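Local coordinates for penicillin-binding protein PbpB (Mycobacterium tuberculosis, PDB 6KGU) that synthesises cross-linked peptidoglycan from lipid intermediates and is inactivated by beta-lactam antibiotics such as aztreonam, at residues A223-A228 against V233-N238. Sequence-based numbering, arbitrary orientation.
Sequences AVVLDA and VLAMAN
A classic beta bulge interrupts the antiparallel hairpin of strands 220-227 and 233-238, which ends one side of the antiparallel sheet in the transpeptidase domain: two residues, Leu234 and Ala235, stand opposite the single Val225. The carbonyl oxygen Val225 O takes two N-H groups, Leu234 N at 2.9 Å and Ala235 N at 3.3 Å; the second arrives in the plane of the carbonyl, at a lone pair. Beyond the bulge the pairing is regular. Val225 N gives an almost straight bond (172°) to Ala235 O, and Ala223 and Ala237 exchange N-H...O bonds, that from Ala237 N to Ala223 O measuring 3.0 Å.

On one face the small side chains of Ala223, Ala235 and Ala237 let helix 199-216 lie close, while Val225, whose branched side chain suits a beta strand, meets Ile511 of strand 509-516. There Val225 CB meets the lone methyl Ala235 CB at 4.0 Å. The other face carries Val224, Leu226, Val233 and Met236. Met236 runs beside Val224, its CG anti to the backbone N (chi1 -179°), and a bend at chi3 brings CE, like CG, near Val224 CG2; Ala260 of helix 259-262 touches both residues. At the bulge, Leu234 turns toward the partner strand and sets CG 3.9 Å from Asp227 N, while Asp227 OD2 accepts a hydrogen bond from Thr230 N in the turn. On the Met236 face, Leu226 CD2 reaches across to Val233 CG2 at 3.7 Å.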
ATOM      1  N   ALA A 223      -4.743   3.461   3.402  1.00 22.13           N
ATOM      2  CA  ALA A 223      -4.504   3.604   1.975  1.00 26.60           C
ATOM      3  C   ALA A 223      -3.135   4.242   1.771  1.00 27.82           C
ATOM      4  O   ALA A 223      -2.691   5.081   2.567  1.00 29.00           O
ATOM      5  CB  ALA A 223      -5.593   4.448   1.271  1.00 22.06           C
ATOM      6  N   VAL A 224      -2.476   3.837   0.693  1.00 24.90           N
ATOM      7  CA  VAL A 224      -1.159   4.344   0.320  1.00 26.68           C
ATOM      8  C   VAL A 224      -1.203   4.681  -1.163  1.00 28.53           C
ATOM      9  O   VAL A 224      -1.739   3.906  -1.963  1.00 26.14           O
ATOM     10  CB  VAL A 224      -0.046   3.308   0.605  1.00 30.77           C
ATOM     11  CG1 VAL A 224       1.300   3.750  -0.032  1.00 25.64           C
ATOM     12  CG2 VAL A 224       0.098   3.065   2.136  1.00 27.48           C
ATOM     13  N   VAL A 225      -0.662   5.837  -1.527  1.00 26.96           N
ATOM     14  CA  VAL A 225      -0.510   6.225  -2.921  1.00 26.77           C
ATOM     15  C   VAL A 225       0.976   6.423  -3.187  1.00 27.46           C
ATOM     16  O   VAL A 225       1.618   7.263  -2.547  1.00 27.32           O
ATOM     17  CB  VAL A 225      -1.291   7.503  -3.261  1.00 28.76           C
ATOM     18  CG1 VAL A 225      -1.055   7.866  -4.741  1.00 27.14           C
ATOM     19  CG2 VAL A 225      -2.807   7.327  -2.965  1.00 24.73           C
ATOM     20  N   LEU A 226       1.511   5.675  -4.143  1.00 28.70           N
ATOM     21  CA  LEU A 226       2.896   5.824  -4.551  1.00 30.22           C
ATOM     22  C   LEU A 226       2.990   6.429  -5.943  1.00 27.32           C
ATOM     23  O   LEU A 226       2.160   6.158  -6.814  1.00 27.21           O
ATOM     24  CB  LEU A 226       3.625   4.477  -4.554  1.00 25.10           C
ATOM     25  CG  LEU A 226       3.720   3.672  -3.256  1.00 25.37           C
ATOM     26  CD1 LEU A 226       4.537   2.390  -3.506  1.00 25.13           C
ATOM     27  CD2 LEU A 226       4.342   4.504  -2.144  1.00 22.62           C
ATOM     28  N   ASP A 227       4.025   7.238  -6.151  1.00 25.71           N
ATOM     29  CA  ASP A 227       4.404   7.587  -7.508  1.00 30.35           C
ATOM     30  C   ASP A 227       4.887   6.336  -8.229  1.00 31.75           C
ATOM     31  O   ASP A 227       5.772   5.629  -7.735  1.00 29.55           O
ATOM     32  CB  ASP A 227       5.501   8.657  -7.521  1.00 27.39           C
ATOM     33  CG  ASP A 227       5.984   8.946  -8.929  1.00 35.27           C
ATOM     34  OD1 ASP A 227       5.329   9.725  -9.625  1.00 35.24           O
ATOM     35  OD2 ASP A 227       6.985   8.338  -9.361  1.00 44.19           O
ATOM     36  N   ALA A 228       4.304   6.069  -9.402  1.00 28.18           N
ATOM     37  CA  ALA A 228       4.562   4.812 -10.097  1.00 26.45           C
ATOM     38  C   ALA A 228       6.035   4.637 -10.435  1.00 30.63           C
ATOM     39  O   ALA A 228       6.589   3.549 -10.258  1.00 31.17           O
ATOM     40  CB  ALA A 228       3.720   4.732 -11.371  1.00 27.30           C
ATOM     41  N   VAL A 233       6.332   8.181  -1.667  1.00 29.20           N
ATOM     42  CA  VAL A 233       5.051   8.123  -0.968  1.00 23.76           C
ATOM     43  C   VAL A 233       4.347   9.468  -1.116  1.00 28.46           C
ATOM     44  O   VAL A 233       4.752  10.461  -0.499  1.00 25.87           O
ATOM     45  CB  VAL A 233       5.238   7.768   0.508  1.00 27.34           C
ATOM     46  CG1 VAL A 233       3.891   7.834   1.230  1.00 26.49           C
ATOM     47  CG2 VAL A 233       5.895   6.371   0.637  1.00 24.85           C
ATOM     48  N   LEU A 234       3.284   9.500  -1.923  1.00 24.62           N
ATOM     49  CA  LEU A 234       2.512  10.728  -2.138  1.00 26.83           C
ATOM     50  C   LEU A 234       1.381  10.897  -1.127  1.00 26.93           C
ATOM     51  O   LEU A 234       0.969  12.028  -0.844  1.00 31.56           O
ATOM     52  CB  LEU A 234       1.927  10.739  -3.558  1.00 26.51           C
ATOM     53  CG  LEU A 234       2.906  10.688  -4.745  1.00 32.02           C
ATOM     54  CD1 LEU A 234       2.182  10.920  -6.069  1.00 29.84           C
ATOM     55  CD2 LEU A 234       4.042  11.712  -4.573  1.00 32.23           C
ATOM     56  N   ALA A 235       0.847   9.800  -0.602  1.00 28.80           N
ATOM     57  CA  ALA A 235      -0.163   9.848   0.449  1.00 31.03           C
ATOM     58  C   ALA A 235      -0.066   8.565   1.260  1.00 30.01           C
ATOM     59  O   ALA A 235       0.181   7.491   0.704  1.00 25.71           O
ATOM     60  CB  ALA A 235      -1.587  10.003  -0.114  1.00 23.91           C
ATOM     61  N   MET A 236      -0.269   8.681   2.572  1.00 26.77           N
ATOM     62  CA  MET A 236      -0.310   7.509   3.446  1.00 27.45           C
ATOM     63  C   MET A 236      -1.284   7.874   4.556  1.00 26.07           C
ATOM     64  O   MET A 236      -1.029   8.813   5.316  1.00 26.51           O
ATOM     65  CB  MET A 236       1.086   7.172   3.992  1.00 25.20           C
ATOM     66  CG  MET A 236       1.163   5.947   4.891  1.00 34.13           C
ATOM     67  SD  MET A 236       2.853   5.565   5.463  1.00 30.71           S
ATOM     68  CE  MET A 236       3.475   4.653   4.044  1.00 26.96           C
ATOM     69  N   ALA A 237      -2.406   7.171   4.635  1.00 25.45           N
ATOM     70  CA  ALA A 237      -3.464   7.585   5.545  1.00 28.67           C
ATOM     71  C   ALA A 237      -4.148   6.392   6.192  1.00 27.64           C
ATOM     72  O   ALA A 237      -4.235   5.304   5.614  1.00 27.44           O
ATOM     73  CB  ALA A 237      -4.519   8.434   4.830  1.00 23.64           C
ATOM     74  N   ASN A 238      -4.644   6.623   7.404  1.00 27.06           N
ATOM     75  CA  ASN A 238      -5.545   5.702   8.070  1.00 25.61           C
ATOM     76  C   ASN A 238      -6.722   6.497   8.606  1.00 27.39           C
ATOM     77  O   ASN A 238      -6.680   7.728   8.670  1.00 26.63           O
ATOM     78  CB  ASN A 238      -4.842   4.938   9.197  1.00 26.51           C
ATOM     79  CG  ASN A 238      -3.918   5.824   9.983  1.00 29.01           C
ATOM     80  OD1 ASN A 238      -2.702   5.838   9.749  1.00 28.18           O
ATOM     81  ND2 ASN A 238      -4.488   6.596  10.917  1.00 29.46           N
TER